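Local coordinates for annexin (Schistosoma mansoni, PDB 4MDU), which binds acidic phospholipid membranes in a calcium-dependent manner, aggregates liposomes when calcium is present, and is involved in worm reproduction and host-parasite interaction, at residues E296-S301 with R314-R319. Sequence-based numbering, arbitrary orientation.
Sequences EWLHDS and RLLITR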
loop_
_atom_site.group_PDB
_atom_site.type_symbol
_atom_site.label_atom_id
_atom_site.label_comp_id
_atom_site.label_asym_id
_atom_site.label_seq_id
_atom_site.Cartn_x
_atom_site.Cartn_y
_atom_site.Cartn_z
ATOM N N GLU B 296 2.420 -9.838 11.789
ATOM C CA GLU B 296 2.979 -9.115 10.644
ATOM C C GLU B 296 2.641 -7.633 10.702
ATOM O O GLU B 296 3.465 -6.788 10.375
ATOM C CB GLU B 296 2.486 -9.708 9.322
ATOM C CG GLU B 296 2.841 -11.161 9.161
ATOM C CD GLU B 296 2.115 -11.799 8.004
ATOM O OE1 GLU B 296 1.626 -11.048 7.130
ATOM O OE2 GLU B 296 2.029 -13.049 7.977
ATOM N N TRP B 297 1.421 -7.316 11.116
ATOM C CA TRP B 297 1.056 -5.919 11.291
ATOM C C TRP B 297 1.985 -5.240 12.294
ATOM O O TRP B 297 2.465 -4.134 12.067
ATOM C CB TRP B 297 -0.384 -5.793 11.782
ATOM C CG TRP B 297 -1.429 -6.026 10.743
ATOM C CD1 TRP B 297 -1.237 -6.321 9.422
ATOM C CD2 TRP B 297 -2.853 -5.967 10.939
ATOM N NE1 TRP B 297 -2.456 -6.472 8.789
ATOM C CE2 TRP B 297 -3.461 -6.245 9.692
ATOM C CE3 TRP B 297 -3.668 -5.710 12.053
ATOM C CZ2 TRP B 297 -4.846 -6.266 9.519
ATOM C CZ3 TRP B 297 -5.051 -5.716 11.881
ATOM C CH2 TRP B 297 -5.625 -5.999 10.619
ATOM N N LEU B 298 2.201 -5.900 13.424
ATOM C CA LEU B 298 3.095 -5.373 14.437
ATOM C C LEU B 298 4.513 -5.184 13.865
ATOM O O LEU B 298 5.120 -4.128 14.031
ATOM C CB LEU B 298 3.080 -6.291 15.659
ATOM C CG LEU B 298 1.826 -6.150 16.526
ATOM C CD1 LEU B 298 1.651 -7.330 17.466
ATOM C CD2 LEU B 298 1.903 -4.843 17.311
ATOM N N HIS B 299 5.013 -6.199 13.162
ATOM C CA HIS B 299 6.323 -6.127 12.507
ATOM C C HIS B 299 6.419 -4.908 11.588
ATOM O O HIS B 299 7.388 -4.154 11.633
ATOM C CB HIS B 299 6.588 -7.411 11.702
ATOM C CG HIS B 299 7.959 -7.483 11.113
ATOM N ND1 HIS B 299 9.070 -7.828 11.857
ATOM C CD2 HIS B 299 8.405 -7.248 9.857
ATOM C CE1 HIS B 299 10.138 -7.806 11.082
ATOM N NE2 HIS B 299 9.763 -7.455 9.863
ATOM N N ASP B 300 5.403 -4.702 10.757
ATOM C CA ASP B 300 5.472 -3.602 9.813
ATOM C C ASP B 300 5.313 -2.260 10.515
ATOM O O ASP B 300 5.712 -1.227 9.987
ATOM C CB ASP B 300 4.460 -3.796 8.687
ATOM C CG ASP B 300 4.749 -5.043 7.885
ATOM O OD1 ASP B 300 5.849 -5.607 8.081
ATOM O OD2 ASP B 300 3.897 -5.470 7.076
ATOM N N SER B 301 4.771 -2.283 11.727
ATOM C CA SER B 301 4.538 -1.043 12.452
ATOM C C SER B 301 5.822 -0.572 13.126
ATOM O O SER B 301 5.907 0.563 13.582
ATOM C CB SER B 301 3.463 -1.243 13.517
ATOM O OG SER B 301 4.027 -1.821 14.685
ATOM N N ARG B 314 -1.292 1.243 19.296
ATOM C CA ARG B 314 -2.718 0.928 19.111
ATOM C C ARG B 314 -2.935 -0.584 19.132
ATOM O O ARG B 314 -3.775 -1.098 19.874
ATOM C CB ARG B 314 -3.264 1.518 17.815
ATOM C CG ARG B 314 -4.739 1.116 17.542
ATOM C CD ARG B 314 -5.358 1.895 16.374
ATOM N NE ARG B 314 -4.584 1.760 15.147
ATOM C CZ ARG B 314 -3.846 2.729 14.611
ATOM N NH1 ARG B 314 -3.803 3.935 15.169
ATOM N NH2 ARG B 314 -3.156 2.495 13.504
ATOM N N LEU B 315 -2.132 -1.302 18.356
ATOM C CA LEU B 315 -2.256 -2.750 18.277
ATOM C C LEU B 315 -2.028 -3.431 19.619
ATOM O O LEU B 315 -2.834 -4.269 20.042
ATOM C CB LEU B 315 -1.331 -3.310 17.203
ATOM C CG LEU B 315 -1.834 -2.957 15.801
ATOM C CD1 LEU B 315 -0.788 -3.275 14.776
ATOM C CD2 LEU B 315 -3.198 -3.658 15.468
ATOM N N LEU B 316 -0.949 -3.053 20.297
ATOM C CA LEU B 316 -0.632 -3.600 21.617
ATOM C C LEU B 316 -1.748 -3.346 22.642
ATOM O O LEU B 316 -2.200 -4.261 23.334
ATOM C CB LEU B 316 0.686 -3.002 22.109
ATOM C CG LEU B 316 1.931 -3.878 21.906
ATOM C CD1 LEU B 316 1.698 -4.961 20.845
ATOM C CD2 LEU B 316 3.161 -3.035 21.599
ATOM N N ILE B 317 -2.165 -2.092 22.753
ATOM C CA ILE B 317 -3.241 -1.718 23.663
ATOM C C ILE B 317 -4.492 -2.560 23.404
ATOM O O ILE B 317 -5.048 -3.173 24.321
ATOM C CB ILE B 317 -3.575 -0.210 23.515
ATOM C CG1 ILE B 317 -2.364 0.621 23.985
ATOM C CG2 ILE B 317 -4.858 0.163 24.273
ATOM C CD1 ILE B 317 -2.452 2.083 23.652
ATOM N N THR B 318 -4.906 -2.625 22.145
ATOM C CA THR B 318 -6.155 -3.301 21.807
ATOM C C THR B 318 -6.048 -4.828 21.914
ATOM O O THR B 318 -6.929 -5.476 22.494
ATOM C CB THR B 318 -6.706 -2.880 20.410
ATOM O OG1 THR B 318 -5.674 -3.008 19.421
ATOM C CG2 THR B 318 -7.167 -1.438 20.442
ATOM N N ARG B 319 -4.978 -5.403 21.370
ATOM C CA ARG B 319 -4.863 -6.866 21.347
ATOM C C ARG B 319 -4.606 -7.444 22.726
ATOM O O ARG B 319 -4.843 -8.626 22.981
ATOM C CB ARG B 319 -3.775 -7.307 20.382
ATOM C CG ARG B 319 -4.185 -7.088 18.953
ATOM C CD ARG B 319 -5.397 -7.976 18.685
ATOM N NE ARG B 319 -6.468 -7.186 18.148
ATOM C CZ ARG B 319 -7.640 -7.653 17.742
ATOM N NH1 ARG B 319 -7.953 -8.947 17.815
ATOM N NH2 ARG B 319 -8.500 -6.791 17.252
#
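Trp297 meets Leu315 in two places: its CB lies 3.9 Å from Leu315 CD1, while CE3, on the benzo side of the indole, has Leu315 CD2 4.0 Å away. That methyl comes to the ring edge, near the plane and not over a face, and the two side chains cross at about a right angle. Glu133 of helix 128-136 touches both residues. One step on, Leu298 does not start out toward the other helix, but its CG, anti to the carbonyl carbon (chi1 -76°), carries the two methyls that way. Its CD2 touches Leu316 CD1 at 3.5 Å and, at about a right angle to that, Leu315 CB at 3.6 Å. Segments 296-301 and 314-319 run roughly antiparallel, at 149° with axes 10.8 Å apart; they lie on helices 290-301 and 311-320 of the fourth annexin repeat, the first two helices (A and B) of an annexin repeat, which pack antiparallel. The calcium ligand Met302 follows Ser301 in the chain. Leu298 also touches Ile327 of helix 324-335. At Ser301, OG hydrogen-bonds to Leu298 O at 2.6 Å, 15° from the carbonyl plane, and Ser301 N donates to that same oxygen.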